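Local coordinates for lumazine protein (Photobacterium kishitanii, PDB 3A3B) that serves as an antenna protein of bacterial bioluminescence, shifting luciferase emission to shorter wavelength, at residues A[21-26]-A[60-65]; A[40-45]-A[81-86]; A[68-73]-A[177-182]; A[130-135]-A[145-150]. All coordinates share one frame; numbering follows the deposited sequence. Where two conformers were deposited one is given.

Contact 1. Residues A[21-26]-A[60-65]; sequences TQRHGI and YFDIDQ. With FMN (flavin mononucleotide), chain C.
Arg23 holds Asp62 side-on in a salt bridge. Its NE gives a nearly straight bond to OD1 of Asp62 (2.7 Å, 172° at the hydrogen) and its NH2 a second one to OD2 of Asp62 (2.9 Å), so each carboxylate oxygen has its own donor. Both are met on the syn side, and the two planes are 34° apart; NE lies further out of the carboxylate plane than NH2 does. The arginine runs out with CG anti to its backbone N and then bends at chi3 (-74°), which turns the guanidinium edge to the acid. On the same face the Tyr60 ring lies over Gly25, with CD1 of Tyr60 3.4 Å from CA of Gly25, and Arg53 adds a cation-pi contact to that ring. The two segments are neighbouring antiparallel strands of the N-terminal six-stranded barrel of the lumazine-binding fold, with Gln22-Ile63 and His24-Phe61 as hydrogen-bonded pairs. On the other face, CG1 of Ile63 sits over one face of the His24 imidazole, 4.2 Å from the ring centroid, a CH-pi contact; His24 ND1 is buried there without a polar partner. At the end of strand 60-63 the carbonyl O of Asp62 accepts from FMN N3 (2.9 Å), and Asp64 N, just past the strand, donates to FMN O2 (3.0 Å), so the pyrimidine end of the flavin is read by main chain. Asp64 OD1 accepts from Gln65 N through its anti lone pair, a local bond in the loop beside the flavin.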
# COMPACT_ATOMS: atom_id res chain seq x y z
N THR A 21 -17.47 -4.30 7.87
CA THR A 21 -17.13 -3.07 7.17
C THR A 21 -16.40 -2.19 8.18
O THR A 21 -16.63 -2.28 9.39
CB THR A 21 -18.40 -2.33 6.66
OG1 THR A 21 -19.12 -3.15 5.73
CG2 THR A 21 -18.03 -1.07 5.94
N GLN A 22 -15.50 -1.34 7.68
CA GLN A 22 -14.83 -0.35 8.49
C GLN A 22 -14.73 0.91 7.69
O GLN A 22 -14.43 0.86 6.51
CB GLN A 22 -13.41 -0.78 8.87
CG GLN A 22 -13.31 -2.02 9.78
CD GLN A 22 -11.88 -2.39 10.10
OE1 GLN A 22 -10.94 -1.72 9.67
NE2 GLN A 22 -11.69 -3.49 10.83
N ARG A 23 -14.99 2.04 8.34
CA ARG A 23 -14.79 3.35 7.72
C ARG A 23 -13.49 3.95 8.26
O ARG A 23 -13.34 4.17 9.47
CB ARG A 23 -15.96 4.27 8.01
CG ARG A 23 -15.78 5.64 7.37
CD ARG A 23 -17.05 6.44 7.25
NE ARG A 23 -17.95 5.96 6.22
CZ ARG A 23 -18.98 6.66 5.75
NH1 ARG A 23 -19.21 7.88 6.23
NH2 ARG A 23 -19.77 6.14 4.82
N HIS A 24 -12.56 4.21 7.34
CA HIS A 24 -11.28 4.87 7.70
C HIS A 24 -11.33 6.32 7.25
O HIS A 24 -11.59 6.58 6.07
CB HIS A 24 -10.12 4.15 7.01
CG HIS A 24 -9.81 2.80 7.60
ND1 HIS A 24 -10.79 1.88 7.91
CD2 HIS A 24 -8.63 2.21 7.90
CE1 HIS A 24 -10.22 0.77 8.38
NE2 HIS A 24 -8.92 0.96 8.40
N GLY A 25 -11.08 7.24 8.18
CA GLY A 25 -10.93 8.67 7.92
C GLY A 25 -9.43 8.90 7.87
O GLY A 25 -8.71 8.57 8.82
N ILE A 26 -8.95 9.40 6.75
CA ILE A 26 -7.49 9.54 6.58
C ILE A 26 -7.13 10.98 6.33
O ILE A 26 -7.66 11.59 5.40
CB ILE A 26 -6.98 8.63 5.40
CG1 ILE A 26 -7.33 7.17 5.67
CG2 ILE A 26 -5.43 8.83 5.17
CD1 ILE A 26 -6.94 6.20 4.60
N TYR A 60 -12.56 10.03 3.85
CA TYR A 60 -13.09 8.78 4.38
C TYR A 60 -13.34 7.77 3.27
O TYR A 60 -13.69 8.14 2.15
CB TYR A 60 -14.43 9.02 5.10
CG TYR A 60 -14.33 9.79 6.39
CD1 TYR A 60 -14.25 9.14 7.62
CD2 TYR A 60 -14.35 11.19 6.37
CE1 TYR A 60 -14.18 9.91 8.86
CE2 TYR A 60 -14.27 11.94 7.56
CZ TYR A 60 -14.20 11.30 8.78
OH TYR A 60 -14.16 12.08 9.93
N PHE A 61 -13.18 6.50 3.60
CA PHE A 61 -13.36 5.38 2.66
C PHE A 61 -14.07 4.32 3.46
O PHE A 61 -13.84 4.22 4.61
CB PHE A 61 -11.98 4.83 2.27
CG PHE A 61 -11.13 5.81 1.54
CD1 PHE A 61 -11.21 5.89 0.12
CD2 PHE A 61 -10.22 6.64 2.24
CE1 PHE A 61 -10.42 6.81 -0.61
CE2 PHE A 61 -9.43 7.57 1.54
CZ PHE A 61 -9.52 7.65 0.12
N ASP A 62 -14.97 3.57 2.85
CA ASP A 62 -15.58 2.41 3.53
C ASP A 62 -14.86 1.18 3.03
O ASP A 62 -14.78 0.95 1.85
CB ASP A 62 -17.07 2.27 3.18
CG ASP A 62 -17.94 3.26 3.94
OD1 ASP A 62 -17.74 3.47 5.15
OD2 ASP A 62 -18.85 3.81 3.30
N ILE A 63 -14.30 0.41 3.94
CA ILE A 63 -13.64 -0.82 3.52
C ILE A 63 -14.64 -1.91 3.78
O ILE A 63 -14.95 -2.22 4.93
CB ILE A 63 -12.36 -1.16 4.38
CG1 ILE A 63 -11.42 0.06 4.60
CG2 ILE A 63 -11.62 -2.39 3.76
CD1 ILE A 63 -11.04 0.75 3.36
N ASP A 64 -15.16 -2.48 2.72
CA ASP A 64 -16.12 -3.56 2.86
C ASP A 64 -15.79 -4.68 1.87
O ASP A 64 -15.35 -5.72 2.30
CB ASP A 64 -17.56 -3.03 2.72
CG ASP A 64 -17.68 -1.91 1.71
OD1 ASP A 64 -17.00 -1.97 0.66
OD2 ASP A 64 -18.45 -0.95 1.98
N GLN A 65 -15.94 -4.45 0.57
CA GLN A 65 -15.47 -5.41 -0.43
C GLN A 65 -14.00 -5.86 -0.26
O GLN A 65 -13.67 -7.01 -0.53
CB GLN A 65 -15.65 -4.82 -1.83
CG GLN A 65 -15.13 -5.68 -2.95
CD GLN A 65 -15.40 -5.09 -4.32
OE1 GLN A 65 -15.85 -3.93 -4.47
NE2 GLN A 65 -15.13 -5.89 -5.35
N1 FMN C . -13.36 -1.98 -2.04
C2 FMN C . -13.74 -1.51 -0.84
O2 FMN C . -13.70 -2.23 0.13
N3 FMN C . -14.20 -0.21 -0.74
C4 FMN C . -14.22 0.61 -1.84
O4 FMN C . -14.38 1.82 -1.63
C4A FMN C . -13.83 0.11 -3.07
N5 FMN C . -13.87 0.86 -4.22
C5A FMN C . -13.43 0.29 -5.41
C6 FMN C . -13.49 1.05 -6.57
C7 FMN C . -13.10 0.56 -7.81
C7M FMN C . -13.51 1.31 -9.06
C8 FMN C . -12.65 -0.76 -7.89
C8M FMN C . -12.32 -1.33 -9.25
C9 FMN C . -12.60 -1.56 -6.73
C9A FMN C . -12.99 -1.02 -5.48
N10 FMN C . -12.98 -1.77 -4.33
C10 FMN C . -13.39 -1.21 -3.15
C1' FMN C . -12.52 -3.21 -4.30
C2' FMN C . -11.05 -3.36 -3.86
O2' FMN C . -10.19 -2.67 -4.74
C3' FMN C . -10.72 -4.85 -3.93
O3' FMN C . -11.63 -5.49 -3.06
C4' FMN C . -9.27 -5.24 -3.54
O4' FMN C . -8.32 -4.53 -4.26
C5' FMN C . -8.93 -6.51 -4.29
O5' FMN C . -9.27 -7.58 -3.52
P FMN C . -10.41 -8.65 -4.00
O1P FMN C . -10.08 -9.73 -3.00
O2P FMN C . -10.35 -9.09 -5.46
O3P FMN C . -11.77 -8.02 -3.73

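Contact 2. Residues A[40-45]-A[81-86]; sequences TVMLVN and VNLEVR. With FMN (flavin mononucleotide), chain C.
Met42 lays its methyl across two residues of the 81-86 segment: CE is 3.9 Å from CG2 of Val85 and 4.0 Å from CB of Leu83. The strands pair antiparallel, third and sixth of the N-terminal six-stranded barrel, with Leu43-Glu84 hydrogen-bonded and Val44-Leu83 non-hydrogen-bonded. The methionine starts with CG between its backbone N and carbonyl carbon (chi1 65°) and bends at chi3 (-70°), which carries the methyl over to Leu83 and Val85; Phe61 packs against the same side chain. Further along that face, CG1 of Val44 lies 3.9 Å from CG2 of Val81, the two side chains meeting at a slant. Leu43 and Glu84 lie side by side on the other face, pointing the same way, while the Glu84 carboxylate takes the backbone N-H groups of Lys3 and Gly4. At one end of the pairing Asn45, with positive phi, leaves the strand and puts its amide across Val81 at about a right angle. Its OD1 accepts a straight bond from Asn82 N (3.0 Å, 172°), the donor standing above the amide plane, and Asn45 N returns a bond to the carbonyl O of Asn82. At the other end two waters bridge the segments, one joining Val41 N to Arg86 NH1, the other Val41 O to Arg86 N. Val41 also turns to the flavin, where its CG1 packs 3.6 Å from the C7M methyl of FMN.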
# COMPACT_ATOMS: atom_id res chain seq x y z
N THR A 40 -14.18 9.90 -5.81
CA THR A 40 -12.88 9.66 -6.45
C THR A 40 -12.50 8.25 -6.13
O THR A 40 -12.63 7.84 -5.00
CB THR A 40 -11.83 10.60 -5.88
OG1 THR A 40 -12.10 11.90 -6.37
CG2 THR A 40 -10.40 10.16 -6.28
N VAL A 41 -12.06 7.51 -7.15
CA VAL A 41 -11.47 6.20 -6.96
C VAL A 41 -9.96 6.35 -7.03
O VAL A 41 -9.43 6.79 -8.05
CB VAL A 41 -11.94 5.22 -8.05
CG1 VAL A 41 -11.29 3.90 -7.85
CG2 VAL A 41 -13.50 5.12 -8.04
N MET A 42 -9.26 6.04 -5.93
CA MET A 42 -7.81 6.28 -5.88
C MET A 42 -7.13 5.10 -5.20
O MET A 42 -7.82 4.19 -4.77
CB MET A 42 -7.55 7.60 -5.14
CG MET A 42 -7.98 7.56 -3.68
SD MET A 42 -7.55 9.09 -2.87
CE MET A 42 -5.74 8.98 -2.80
N LEU A 43 -5.80 5.11 -5.10
CA LEU A 43 -5.13 4.00 -4.44
C LEU A 43 -4.75 4.34 -3.01
O LEU A 43 -4.13 5.39 -2.74
CB LEU A 43 -3.88 3.52 -5.23
CG LEU A 43 -4.14 2.88 -6.62
CD1 LEU A 43 -2.86 2.14 -7.07
CD2 LEU A 43 -5.28 1.86 -6.62
N VAL A 44 -5.12 3.46 -2.09
CA VAL A 44 -4.67 3.59 -0.71
C VAL A 44 -3.93 2.28 -0.36
O VAL A 44 -4.53 1.21 -0.35
CB VAL A 44 -5.84 3.78 0.31
CG1 VAL A 44 -5.26 3.95 1.73
CG2 VAL A 44 -6.78 5.02 -0.07
N ASN A 45 -2.67 2.39 0.01
CA ASN A 45 -1.79 1.21 0.10
C ASN A 45 -1.94 0.29 -1.12
O ASN A 45 -1.92 -0.95 -0.98
CB ASN A 45 -2.00 0.45 1.41
CG ASN A 45 -1.37 1.15 2.61
OD1 ASN A 45 -0.43 1.94 2.49
ND2 ASN A 45 -1.88 0.85 3.79
N VAL A 81 -0.32 5.70 5.48
CA VAL A 81 -0.77 4.90 4.33
C VAL A 81 -0.33 5.63 3.07
O VAL A 81 -0.25 6.87 3.04
CB VAL A 81 -2.32 4.71 4.30
CG1 VAL A 81 -2.83 4.08 5.60
CG2 VAL A 81 -3.01 6.03 4.09
N ASN A 82 -0.05 4.88 2.03
CA ASN A 82 0.41 5.48 0.78
C ASN A 82 -0.76 5.92 -0.04
O ASN A 82 -1.78 5.24 -0.08
CB ASN A 82 1.17 4.43 0.00
CG ASN A 82 2.46 4.05 0.66
OD1 ASN A 82 3.03 4.87 1.38
ND2 ASN A 82 2.94 2.81 0.42
N LEU A 83 -0.63 7.07 -0.69
CA LEU A 83 -1.72 7.58 -1.52
C LEU A 83 -1.29 7.80 -2.93
O LEU A 83 -0.18 8.30 -3.17
CB LEU A 83 -2.25 8.86 -0.92
CG LEU A 83 -2.64 8.87 0.57
CD1 LEU A 83 -2.85 10.36 1.03
CD2 LEU A 83 -3.97 8.08 0.76
N GLU A 84 -2.17 7.47 -3.89
CA GLU A 84 -1.95 7.82 -5.26
C GLU A 84 -3.30 8.06 -5.97
O GLU A 84 -4.20 7.21 -5.97
CB GLU A 84 -1.18 6.72 -6.00
CG GLU A 84 -0.91 7.15 -7.46
CD GLU A 84 -0.23 6.13 -8.35
OE1 GLU A 84 0.03 4.96 -7.96
OE2 GLU A 84 0.02 6.53 -9.51
N VAL A 85 -3.42 9.25 -6.57
CA VAL A 85 -4.58 9.66 -7.38
C VAL A 85 -4.29 9.23 -8.83
O VAL A 85 -3.14 9.25 -9.27
CB VAL A 85 -4.85 11.18 -7.20
CG1 VAL A 85 -6.05 11.69 -8.03
CG2 VAL A 85 -5.14 11.45 -5.75
N ARG A 86 -5.33 8.79 -9.54
CA ARG A 86 -5.17 8.20 -10.88
C ARG A 86 -4.66 9.26 -11.83
O ARG A 86 -5.21 10.38 -11.84
CB ARG A 86 -6.53 7.66 -11.36
CG ARG A 86 -6.54 6.80 -12.62
CD ARG A 86 -7.92 6.19 -12.82
NE ARG A 86 -9.01 7.04 -12.29
CZ ARG A 86 -9.47 8.15 -12.88
NH1 ARG A 86 -10.46 8.84 -12.31
NH2 ARG A 86 -8.96 8.58 -14.03
N1 FMN C . -13.36 -1.98 -2.04
C2 FMN C . -13.74 -1.51 -0.84
O2 FMN C . -13.70 -2.23 0.13
N3 FMN C . -14.20 -0.21 -0.74
C4 FMN C . -14.22 0.61 -1.84
O4 FMN C . -14.38 1.82 -1.63
C4A FMN C . -13.83 0.11 -3.07
N5 FMN C . -13.87 0.86 -4.22
C5A FMN C . -13.43 0.29 -5.41
C6 FMN C . -13.49 1.05 -6.57
C7 FMN C . -13.10 0.56 -7.81
C7M FMN C . -13.51 1.31 -9.06
C8 FMN C . -12.65 -0.76 -7.89
C8M FMN C . -12.32 -1.33 -9.25
C9 FMN C . -12.60 -1.56 -6.73
C9A FMN C . -12.99 -1.02 -5.48
N10 FMN C . -12.98 -1.77 -4.33
C10 FMN C . -13.39 -1.21 -3.15
C1' FMN C . -12.52 -3.21 -4.30
C2' FMN C . -11.05 -3.36 -3.86
O2' FMN C . -10.19 -2.67 -4.74
C3' FMN C . -10.72 -4.85 -3.93
O3' FMN C . -11.63 -5.49 -3.06
C4' FMN C . -9.27 -5.24 -3.54
O4' FMN C . -8.32 -4.53 -4.26
C5' FMN C . -8.93 -6.51 -4.29
O5' FMN C . -9.27 -7.58 -3.52
P FMN C . -10.41 -8.65 -4.00
O1P FMN C . -10.08 -9.73 -3.00
O2P FMN C . -10.35 -9.09 -5.46
O3P FMN C . -11.77 -8.02 -3.73
O HOH W 1 -12.05 8.69 -9.92
O HOH W 2 -7.76 9.07 -8.44

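Contact 3. Residues A[68-73]-A[177-182]; sequences NTTTFR and DVNVET. With FMN (flavin mononucleotide), chain C.
OD1 of Asn179 accepts the backbone N-H of Thr71 at 2.9 Å, in the carbonyl plane and on a lone pair. The Thr71 hydroxyl lies near the same oxygen, at most a weak and unsettled second donor, and CA of Thr70 comes to 3.3 Å from this OD1. The other end of the amide is fixed as well: ND2 of Asn179 donates to a water (3.0 Å) that also bonds Thr71 OG1 (2.6 Å), and to the carbonyl O of Asn45. With partners at both ends, the orientation of the amide is probably well defined. The bridging water sits over the centre of one face of the Phe72 ring, 3.1 Å above its plane. Thr71 has OG1 between its backbone N and carbonyl carbon (chi1 58°), which turns the hydroxyl to the amide and water and leaves CG2 to pack on the strand, 3.7 Å from CB of Asp177. The Asp177 carboxylate itself bonds the Thr107 hydroxyl. Two residues before Thr71 the loop meets the ligand: Thr69 OG1 lies 3.0 Å from FMN O1P, though its proton may go instead to the carbonyl O of Ala66, which also accepts from Thr70 OG1. The 68-73 loop belongs to the N-terminal lumazine-binding repeat and strand 177-182 is the last of the C-terminal barrel, so this is an interface between the two barrels of the riboflavin-synthase-like fold, beside the phosphate end of the bound FMN.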
# COMPACT_ATOMS: atom_id res chain seq x y z
N ASN A 68 -11.44 -8.45 3.69
CA ASN A 68 -10.86 -9.76 4.03
C ASN A 68 -9.61 -10.12 3.26
O ASN A 68 -9.01 -11.15 3.53
CB ASN A 68 -11.90 -10.89 3.88
CG ASN A 68 -13.10 -10.68 4.75
OD1 ASN A 68 -14.23 -10.73 4.26
ND2 ASN A 68 -12.87 -10.40 6.06
N THR A 69 -9.22 -9.25 2.32
CA THR A 69 -8.16 -9.49 1.33
C THR A 69 -7.14 -8.34 1.25
O THR A 69 -6.41 -8.20 0.24
CB THR A 69 -8.78 -9.64 -0.03
OG1 THR A 69 -9.74 -8.57 -0.22
CG2 THR A 69 -9.52 -11.02 -0.12
N THR A 70 -7.12 -7.50 2.30
CA THR A 70 -6.21 -6.34 2.37
C THR A 70 -5.84 -6.18 3.81
O THR A 70 -6.43 -6.82 4.66
CB THR A 70 -6.83 -5.03 1.76
OG1 THR A 70 -8.00 -4.67 2.48
CG2 THR A 70 -7.13 -5.16 0.28
N THR A 71 -4.85 -5.34 4.10
CA THR A 71 -4.37 -5.08 5.46
C THR A 71 -5.25 -4.12 6.27
O THR A 71 -5.03 -3.96 7.47
CB THR A 71 -2.93 -4.51 5.41
OG1 THR A 71 -2.92 -3.32 4.61
CG2 THR A 71 -1.97 -5.54 4.76
N PHE A 72 -6.24 -3.49 5.64
CA PHE A 72 -7.03 -2.45 6.33
C PHE A 72 -7.55 -2.85 7.73
O PHE A 72 -7.47 -2.04 8.65
CB PHE A 72 -8.15 -1.89 5.44
CG PHE A 72 -7.63 -1.04 4.32
CD1 PHE A 72 -7.10 0.22 4.58
CD2 PHE A 72 -7.67 -1.51 3.02
CE1 PHE A 72 -6.57 1.00 3.54
CE2 PHE A 72 -7.17 -0.75 1.97
CZ PHE A 72 -6.61 0.50 2.21
N ARG A 73 -8.02 -4.10 7.87
CA ARG A 73 -8.57 -4.68 9.14
C ARG A 73 -7.63 -4.52 10.29
O ARG A 73 -8.05 -4.46 11.44
CB ARG A 73 -8.73 -6.20 9.05
CG ARG A 73 -9.93 -6.82 8.41
CD ARG A 73 -9.62 -8.37 8.28
NE ARG A 73 -8.21 -8.53 7.86
CZ ARG A 73 -7.64 -9.64 7.35
NH1 ARG A 73 -8.34 -10.76 7.16
NH2 ARG A 73 -6.35 -9.61 7.02
N ASP A 177 2.15 -6.61 7.82
CA ASP A 177 1.49 -7.15 6.65
C ASP A 177 1.42 -6.03 5.62
O ASP A 177 1.38 -4.86 5.99
CB ASP A 177 0.10 -7.65 7.02
CG ASP A 177 0.12 -9.00 7.76
OD1 ASP A 177 1.15 -9.71 7.76
OD2 ASP A 177 -0.93 -9.33 8.31
N VAL A 178 1.42 -6.39 4.34
CA VAL A 178 1.41 -5.46 3.23
C VAL A 178 0.45 -5.98 2.17
O VAL A 178 0.24 -7.19 2.06
CB VAL A 178 2.83 -5.26 2.59
CG1 VAL A 178 3.81 -4.70 3.61
CG2 VAL A 178 3.43 -6.56 1.99
N ASN A 179 -0.15 -5.07 1.40
CA ASN A 179 -0.91 -5.46 0.23
C ASN A 179 0.02 -5.69 -0.94
O ASN A 179 0.83 -4.82 -1.27
CB ASN A 179 -1.87 -4.31 -0.12
CG ASN A 179 -2.83 -4.03 0.98
OD1 ASN A 179 -3.24 -4.97 1.68
ND2 ASN A 179 -3.20 -2.74 1.16
N VAL A 180 -0.11 -6.82 -1.61
CA VAL A 180 0.71 -7.08 -2.82
C VAL A 180 -0.16 -7.12 -4.08
O VAL A 180 -1.26 -7.67 -4.07
CB VAL A 180 1.65 -8.32 -2.67
CG1 VAL A 180 1.04 -9.42 -1.85
CG2 VAL A 180 2.14 -8.84 -4.05
N GLU A 181 0.34 -6.50 -5.16
CA GLU A 181 -0.27 -6.66 -6.46
C GLU A 181 0.78 -7.20 -7.40
O GLU A 181 1.77 -6.52 -7.68
CB GLU A 181 -0.86 -5.35 -7.03
CG GLU A 181 -1.58 -5.55 -8.41
CD GLU A 181 -2.20 -4.26 -9.00
OE1 GLU A 181 -2.39 -3.23 -8.29
OE2 GLU A 181 -2.55 -4.30 -10.19
N THR A 182 0.53 -8.43 -7.86
CA THR A 182 1.36 -9.09 -8.87
C THR A 182 0.94 -8.56 -10.24
O THR A 182 -0.23 -8.25 -10.44
CB THR A 182 1.36 -10.69 -8.75
OG1 THR A 182 0.04 -11.21 -8.51
CG2 THR A 182 2.21 -11.12 -7.59
N1 FMN C . -13.36 -1.98 -2.04
C2 FMN C . -13.74 -1.51 -0.84
O2 FMN C . -13.70 -2.23 0.13
N3 FMN C . -14.20 -0.21 -0.74
C4 FMN C . -14.22 0.61 -1.84
O4 FMN C . -14.38 1.82 -1.63
C4A FMN C . -13.83 0.11 -3.07
N5 FMN C . -13.87 0.86 -4.22
C5A FMN C . -13.43 0.29 -5.41
C6 FMN C . -13.49 1.05 -6.57
C7 FMN C . -13.10 0.56 -7.81
C7M FMN C . -13.51 1.31 -9.06
C8 FMN C . -12.65 -0.76 -7.89
C8M FMN C . -12.32 -1.33 -9.25
C9 FMN C . -12.60 -1.56 -6.73
C9A FMN C . -12.99 -1.02 -5.48
N10 FMN C . -12.98 -1.77 -4.33
C10 FMN C . -13.39 -1.21 -3.15
C1' FMN C . -12.52 -3.21 -4.30
C2' FMN C . -11.05 -3.36 -3.86
O2' FMN C . -10.19 -2.67 -4.74
C3' FMN C . -10.72 -4.85 -3.93
O3' FMN C . -11.63 -5.49 -3.06
C4' FMN C . -9.27 -5.24 -3.54
O4' FMN C . -8.32 -4.53 -4.26
C5' FMN C . -8.93 -6.51 -4.29
O5' FMN C . -9.27 -7.58 -3.52
P FMN C . -10.41 -8.65 -4.00
O1P FMN C . -10.08 -9.73 -3.00
O2P FMN C . -10.35 -9.09 -5.46
O3P FMN C . -11.77 -8.02 -3.73
O HOH W 3 -4.19 -1.27 3.57

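Contact 4. Residues A[130-135]-A[145-150]; sequences ENILSE and HSIEEI
Ile132 drives its CG2 methyl against CD1 of Ile147 at 3.3 Å, tighter than normal carbon packing, and meets CD1 of Ile150 with the same methyl at 4.0 Å. Both isoleucines of the 145-150 segment cross Ile132 at about a right angle. Ile150 sends CG1 out anti to its backbone N (chi1 -166°), which brings CD1 up to Ile132 and leaves CG2 near Ser134 OG. Beside this apolar patch the main chains join: Glu135 N donates to the carbonyl O of Ile147 (2.7 Å), the donor tilted 23° from the carbonyl plane. Ser134 OG takes only a weak bond from Ile150 N at 3.4 Å. Glu135, with positive phi, folds back at chi2 (-37°), so that its OE1 lies 3.0 Å from the carbonyl O of Ile147, two acceptors without a bond. One shell further out, Asp136 OD2 accepts from Leu133 N, tying down the loop that leads from helix 126-129 to strand 137-140. On the neighbouring strand 154-160, Phe156 faces both Glu148 and Glu149, a classic beta bulge that interrupts strand 143-151 of the C-terminal barrel where the loop packs against it. Asn158 ND2 bonds Glu148 OE2. The Glu135 carboxylate thus faces the carbonyl O of Ile147 and, more loosely, that of Glu148, with the Glu148 carboxylate 5.7 Å away (OE1 to OE1); this may slightly disfavour ionisation of Glu135, though solvent at this exposed residue would screen it.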
# COMPACT_ATOMS: atom_id res chain seq x y z
N GLU A 130 4.35 -18.97 -7.81
CA GLU A 130 4.64 -19.64 -9.07
C GLU A 130 4.73 -18.70 -10.27
O GLU A 130 5.35 -19.04 -11.27
CB GLU A 130 3.62 -20.73 -9.32
CG GLU A 130 3.39 -21.60 -8.09
CD GLU A 130 4.29 -22.79 -8.05
OE1 GLU A 130 5.52 -22.64 -7.80
OE2 GLU A 130 3.73 -23.88 -8.26
N ASN A 131 4.14 -17.50 -10.16
CA ASN A 131 4.24 -16.54 -11.27
C ASN A 131 5.15 -15.34 -11.03
O ASN A 131 5.03 -14.30 -11.70
CB ASN A 131 2.83 -16.09 -11.74
CG ASN A 131 2.85 -15.36 -13.11
OD1 ASN A 131 3.79 -15.52 -13.89
ND2 ASN A 131 1.83 -14.54 -13.37
N ILE A 132 6.06 -15.47 -10.08
CA ILE A 132 6.98 -14.37 -9.73
C ILE A 132 8.46 -14.82 -9.94
O ILE A 132 8.88 -15.81 -9.35
CB ILE A 132 6.75 -13.89 -8.25
CG1 ILE A 132 5.36 -13.28 -8.05
CG2 ILE A 132 7.80 -12.87 -7.81
CD1 ILE A 132 4.91 -13.28 -6.53
N LEU A 133 9.20 -14.09 -10.78
CA LEU A 133 10.63 -14.27 -10.98
C LEU A 133 11.39 -13.00 -10.53
O LEU A 133 10.82 -11.89 -10.49
CB LEU A 133 10.92 -14.54 -12.50
CG LEU A 133 10.33 -15.81 -13.19
CD1 LEU A 133 10.97 -16.11 -14.53
CD2 LEU A 133 10.44 -17.01 -12.30
N SER A 134 12.67 -13.15 -10.19
CA SER A 134 13.54 -11.99 -9.96
C SER A 134 13.47 -11.07 -11.16
O SER A 134 13.33 -11.52 -12.29
CB SER A 134 14.98 -12.41 -9.72
OG SER A 134 14.95 -13.59 -8.95
N GLU A 135 13.52 -9.78 -10.90
CA GLU A 135 13.41 -8.76 -11.92
C GLU A 135 11.99 -8.44 -12.39
O GLU A 135 11.81 -7.43 -13.08
CB GLU A 135 14.38 -9.00 -13.10
CG GLU A 135 15.87 -9.35 -12.70
CD GLU A 135 16.40 -8.60 -11.46
OE1 GLU A 135 15.87 -7.51 -11.10
OE2 GLU A 135 17.36 -9.12 -10.84
N HIS A 145 7.96 -1.61 -7.97
CA HIS A 145 9.41 -1.62 -8.08
C HIS A 145 9.81 -3.04 -8.44
O HIS A 145 9.01 -3.96 -8.29
CB HIS A 145 10.07 -1.27 -6.76
CG HIS A 145 10.78 0.06 -6.76
ND1 HIS A 145 10.28 1.19 -7.38
CD2 HIS A 145 11.92 0.45 -6.13
CE1 HIS A 145 11.09 2.21 -7.15
NE2 HIS A 145 12.09 1.79 -6.40
N SER A 146 11.03 -3.21 -8.91
CA SER A 146 11.46 -4.53 -9.35
C SER A 146 11.95 -5.36 -8.16
O SER A 146 12.31 -4.82 -7.10
CB SER A 146 12.53 -4.41 -10.44
OG SER A 146 13.70 -3.93 -9.83
N ILE A 147 11.93 -6.66 -8.33
CA ILE A 147 12.33 -7.61 -7.32
C ILE A 147 13.79 -7.87 -7.61
O ILE A 147 14.14 -8.20 -8.75
CB ILE A 147 11.51 -8.93 -7.47
CG1 ILE A 147 10.03 -8.69 -7.11
CG2 ILE A 147 12.11 -10.03 -6.63
CD1 ILE A 147 9.09 -9.82 -7.53
N GLU A 148 14.64 -7.74 -6.59
CA GLU A 148 16.06 -8.08 -6.72
C GLU A 148 16.32 -9.60 -6.76
O GLU A 148 17.11 -10.11 -7.57
CB GLU A 148 16.84 -7.47 -5.55
CG GLU A 148 18.15 -6.85 -5.96
CD GLU A 148 18.13 -5.35 -5.79
OE1 GLU A 148 17.22 -4.68 -6.37
OE2 GLU A 148 19.04 -4.85 -5.07
N GLU A 149 15.64 -10.32 -5.88
CA GLU A 149 15.74 -11.79 -5.80
C GLU A 149 14.48 -12.41 -5.19
O GLU A 149 13.76 -11.75 -4.43
CB GLU A 149 17.05 -12.18 -5.06
CG GLU A 149 16.99 -13.26 -4.00
CD GLU A 149 17.78 -12.87 -2.74
OE1 GLU A 149 18.97 -12.48 -2.88
OE2 GLU A 149 17.19 -12.92 -1.62
N ILE A 150 14.20 -13.66 -5.59
CA ILE A 150 13.25 -14.52 -4.88
C ILE A 150 13.92 -15.84 -4.53
O ILE A 150 14.52 -16.50 -5.40
CB ILE A 150 11.92 -14.81 -5.64
CG1 ILE A 150 10.87 -15.41 -4.69
CG2 ILE A 150 12.14 -15.75 -6.82
CD1 ILE A 150 9.42 -15.59 -5.29

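Contacts 1 and 2 belong to the N-terminal barrel, contact 4 to the C-terminal one, and contact 3 joins the two. Centres of contacts 1 and 2 lie about 13 Å apart; their segments alternate along the chain, and Phe61 packs on Met42 and Val44 between them. Contact 3, about 14 Å from each by centres, meets contact 2 through Asn45 and Asn179 and contact 1 through Phe72. Contact 4 falls between the segments of contact 3 in sequence; strands 143-151 and 177-182 share the C-terminal barrel, and Thr182 touches Ile132. FMN touches contacts 1, 2 and 3, so the flavin lies in the N-terminal barrel against the junction, with Ile102 of the second repeat also bonding it.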